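PDB 5T8V: sister chromatid cohesion protein from Chaetomium thermophilum, which probably loads cohesin onto chromatin as a member of the SCC2/Nipped-B family, this chain being its C-terminal, largely helical HEAT-repeat part. Local coordinates for residues 1385-1390 and 1413-1418. Residues are numbered along the deposited sequence; the frame is centred on the assembly and turned at random.
Sequences RRLYSL and PVKVQG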
ATOM      1  N   ARG A1385      -3.356 -36.240  -0.773  1.00 95.81           N
ATOM      2  CA  ARG A1385      -2.996 -36.536   0.609  1.00 97.23           C
ATOM      3  C   ARG A1385      -1.912 -35.590   1.107  1.00100.65           C
ATOM      4  O   ARG A1385      -1.947 -35.148   2.261  1.00101.78           O
ATOM      5  CB  ARG A1385      -2.538 -37.989   0.730  1.00 98.28           C
ATOM      6  CG  ARG A1385      -3.581 -39.010   0.294  1.00 96.26           C
ATOM      7  CD  ARG A1385      -4.662 -39.206   1.342  1.00 96.50           C
ATOM      8  NE  ARG A1385      -4.223 -40.079   2.428  1.00 98.53           N
ATOM      9  CZ  ARG A1385      -5.010 -40.505   3.412  1.00 99.06           C
ATOM     10  NH1 ARG A1385      -4.519 -41.299   4.354  1.00100.84           N
ATOM     11  NH2 ARG A1385      -6.285 -40.141   3.457  1.00 97.75           N
ATOM     12  N   ARG A1386      -0.941 -35.263   0.250  1.00 85.00           N
ATOM     13  CA  ARG A1386       0.105 -34.328   0.648  1.00 88.63           C
ATOM     14  C   ARG A1386      -0.327 -32.878   0.466  1.00 88.34           C
ATOM     15  O   ARG A1386       0.171 -31.997   1.175  1.00 90.13           O
ATOM     16  CB  ARG A1386       1.384 -34.596  -0.149  1.00 91.44           C
ATOM     17  CG  ARG A1386       2.540 -33.677   0.226  1.00 94.64           C
ATOM     18  CD  ARG A1386       3.821 -34.450   0.507  1.00 96.51           C
ATOM     19  NE  ARG A1386       4.843 -33.601   1.114  1.00100.06           N
ATOM     20  CZ  ARG A1386       6.032 -34.032   1.528  1.00103.73           C
ATOM     21  NH1 ARG A1386       6.362 -35.311   1.405  1.00104.18           N
ATOM     22  NH2 ARG A1386       6.893 -33.180   2.069  1.00107.20           N
ATOM     23  N   LEU A1387      -1.248 -32.612  -0.462  1.00102.43           N
ATOM     24  CA  LEU A1387      -1.685 -31.244  -0.715  1.00103.57           C
ATOM     25  C   LEU A1387      -2.554 -30.693   0.407  1.00104.35           C
ATOM     26  O   LEU A1387      -2.741 -29.474   0.485  1.00105.31           O
ATOM     27  CB  LEU A1387      -2.447 -31.174  -2.041  1.00102.02           C
ATOM     28  CG  LEU A1387      -3.087 -29.830  -2.400  1.00101.93           C
ATOM     29  CD1 LEU A1387      -2.033 -28.739  -2.494  1.00104.88           C
ATOM     30  CD2 LEU A1387      -3.862 -29.934  -3.701  1.00 99.73           C
ATOM     31  N   TYR A1388      -3.090 -31.554   1.271  1.00100.85           N
ATOM     32  CA  TYR A1388      -3.940 -31.109   2.368  1.00101.11           C
ATOM     33  C   TYR A1388      -3.410 -31.621   3.702  1.00102.80           C
ATOM     34  O   TYR A1388      -2.700 -30.899   4.411  1.00104.60           O
ATOM     35  CB  TYR A1388      -5.382 -31.572   2.145  1.00 98.09           C
ATOM     36  CG  TYR A1388      -6.084 -30.844   1.019  1.00 96.37           C
ATOM     37  CD1 TYR A1388      -5.939 -31.256  -0.300  1.00 95.17           C
ATOM     38  CD2 TYR A1388      -6.892 -29.743   1.274  1.00 96.05           C
ATOM     39  CE1 TYR A1388      -6.579 -30.592  -1.332  1.00 93.95           C
ATOM     40  CE2 TYR A1388      -7.535 -29.074   0.250  1.00 94.83           C
ATOM     41  CZ  TYR A1388      -7.375 -29.503  -1.052  1.00 93.93           C
ATOM     42  OH  TYR A1388      -8.013 -28.840  -2.077  1.00 93.37           O
ATOM     43  N   SER A1389      -3.743 -32.861   4.053  1.00101.67           N
ATOM     44  CA  SER A1389      -3.283 -33.445   5.304  1.00103.56           C
ATOM     45  C   SER A1389      -3.311 -34.961   5.185  1.00102.46           C
ATOM     46  O   SER A1389      -4.124 -35.525   4.449  1.00100.69           O
ATOM     47  CB  SER A1389      -4.144 -32.987   6.487  1.00104.14           C
ATOM     48  OG  SER A1389      -3.993 -31.597   6.718  1.00105.68           O
ATOM     49  N   LEU A1390      -2.411 -35.610   5.919  1.00113.55           N
ATOM     50  CA  LEU A1390      -2.322 -37.065   5.922  1.00112.74           C
ATOM     51  C   LEU A1390      -3.675 -37.692   6.241  1.00110.27           C
ATOM     52  O   LEU A1390      -4.120 -38.612   5.555  1.00107.52           O
ATOM     53  CB  LEU A1390      -1.275 -37.538   6.936  1.00116.13           C
ATOM     54  CG  LEU A1390       0.169 -37.085   6.699  1.00119.20           C
ATOM     55  CD1 LEU A1390       1.052 -37.495   7.868  1.00121.06           C
ATOM     56  CD2 LEU A1390       0.713 -37.652   5.394  1.00119.27           C
ATOM     57  N   PRO A1413     -11.209 -27.068   4.587  1.00103.67           N
ATOM     58  CA  PRO A1413      -9.827 -27.533   4.459  1.00102.82           C
ATOM     59  C   PRO A1413      -8.849 -26.372   4.323  1.00103.05           C
ATOM     60  O   PRO A1413      -9.232 -25.207   4.196  1.00103.01           O
ATOM     61  CB  PRO A1413      -9.872 -28.359   3.170  1.00100.02           C
ATOM     62  CG  PRO A1413     -10.854 -27.620   2.324  1.00 99.40           C
ATOM     63  CD  PRO A1413     -11.873 -27.010   3.273  1.00101.17           C
ATOM     64  N   VAL A1414      -7.563 -26.722   4.340  1.00 82.72           N
ATOM     65  CA  VAL A1414      -6.483 -25.756   4.180  1.00 84.35           C
ATOM     66  C   VAL A1414      -5.413 -26.372   3.289  1.00 79.47           C
ATOM     67  O   VAL A1414      -5.171 -27.582   3.319  1.00 77.60           O
ATOM     68  CB  VAL A1414      -5.881 -25.329   5.539  1.00 91.05           C
ATOM     69  CG1 VAL A1414      -4.806 -24.263   5.341  1.00 95.25           C
ATOM     70  CG2 VAL A1414      -6.973 -24.819   6.471  1.00 92.31           C
ATOM     71  N   LYS A1415      -4.770 -25.525   2.492  1.00104.57           N
ATOM     72  CA  LYS A1415      -3.745 -25.950   1.552  1.00105.59           C
ATOM     73  C   LYS A1415      -2.360 -25.801   2.171  1.00112.93           C
ATOM     74  O   LYS A1415      -2.118 -24.916   2.996  1.00111.31           O
ATOM     75  CB  LYS A1415      -3.831 -25.133   0.260  1.00105.66           C
ATOM     76  CG  LYS A1415      -2.799 -25.506  -0.793  1.00107.18           C
ATOM     77  CD  LYS A1415      -2.981 -24.683  -2.059  1.00107.03           C
ATOM     78  CE  LYS A1415      -1.848 -24.919  -3.047  1.00108.94           C
ATOM     79  NZ  LYS A1415      -2.032 -24.145  -4.305  1.00108.50           N
ATOM     80  N   VAL A1416      -1.447 -26.683   1.761  1.00 90.91           N
ATOM     81  CA  VAL A1416      -0.077 -26.637   2.256  1.00 95.13           C
ATOM     82  C   VAL A1416       0.716 -25.597   1.469  1.00100.85           C
ATOM     83  O   VAL A1416       0.375 -25.232   0.342  1.00101.28           O
ATOM     84  CB  VAL A1416       0.583 -28.028   2.176  1.00 95.27           C
ATOM     85  CG1 VAL A1416       1.904 -28.050   2.936  1.00 98.07           C
ATOM     86  CG2 VAL A1416      -0.354 -29.099   2.726  1.00 92.99           C
ATOM     87  N   GLN A1417       1.796 -25.112   2.082  1.00113.44           N
ATOM     88  CA  GLN A1417       2.581 -24.018   1.522  1.00116.73           C
ATOM     89  C   GLN A1417       3.048 -24.310   0.099  1.00119.17           C
ATOM     90  O   GLN A1417       2.514 -23.745  -0.862  1.00118.98           O
ATOM     91  CB  GLN A1417       3.784 -23.722   2.419  1.00115.88           C
ATOM     92  CG  GLN A1417       4.580 -22.496   1.997  1.00115.76           C
ATOM     93  CD  GLN A1417       5.491 -21.985   3.096  1.00117.11           C
ATOM     94  OE1 GLN A1417       5.607 -22.597   4.157  1.00116.77           O
ATOM     95  NE2 GLN A1417       6.140 -20.854   2.848  1.00118.74           N
ATOM     96  N   GLY A1418       4.040 -25.186  -0.050  1.00114.81           N
ATOM     97  CA  GLY A1418       4.661 -25.409  -1.343  1.00115.54           C
ATOM     98  C   GLY A1418       4.278 -26.714  -2.010  1.00112.18           C
ATOM     99  O   GLY A1418       5.094 -27.637  -2.094  1.00111.06           O
TER
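Tyr1388 carries CG anti to its own carbonyl carbon (chi1 -71°), Leu1387 carries CG anti to the backbone N (chi1 175°), and from these settings both side chains meet the loop segment 1413-1418. The tyrosine side chain runs alongside that of Pro1413 in the same direction; its CD2 sits 3.8 Å from Pro1413 CB, and CE2 is equally near that carbon. Tyr1388 CD2 also lies 3.4 Å from the backbone oxygen Val1414 O, and both partners approach the ring obliquely. Leu1387 crosses the extended chain of Lys1415, its CD1 3.7 Å from Lys1415 CG and 3.9 Å from Lys1415 CE, so the methyl rests on the aliphatic part of the lysine. A weak hydrogen bond, Val1416 N to Leu1387 O at 3.3 Å, ties the loop to the last turn of the helix. Val1416 places CG2 among the carbonyl oxygens of Arg1386, Leu1387 and Tyr1388. Ser1389 OG donates to Tyr1388 O over 2.7 Å, from above the carbonyl plane. Tyr1388 also touches Tyr1288 and Ile1294, and Pro1413 reaches Val1291, so helix 1291-1319 and the loop before it back the pair. An alanine at Tyr1388 would probably leave Pro1413 CB without its aromatic neighbour and open a gap beside Ile1294. At the surface of this helical-repeat protein, the contact joins the C-terminal end of helix 1364-1387, where Tyr1388 leaves helical geometry, to the irregular loop leading into helix 1422-1431.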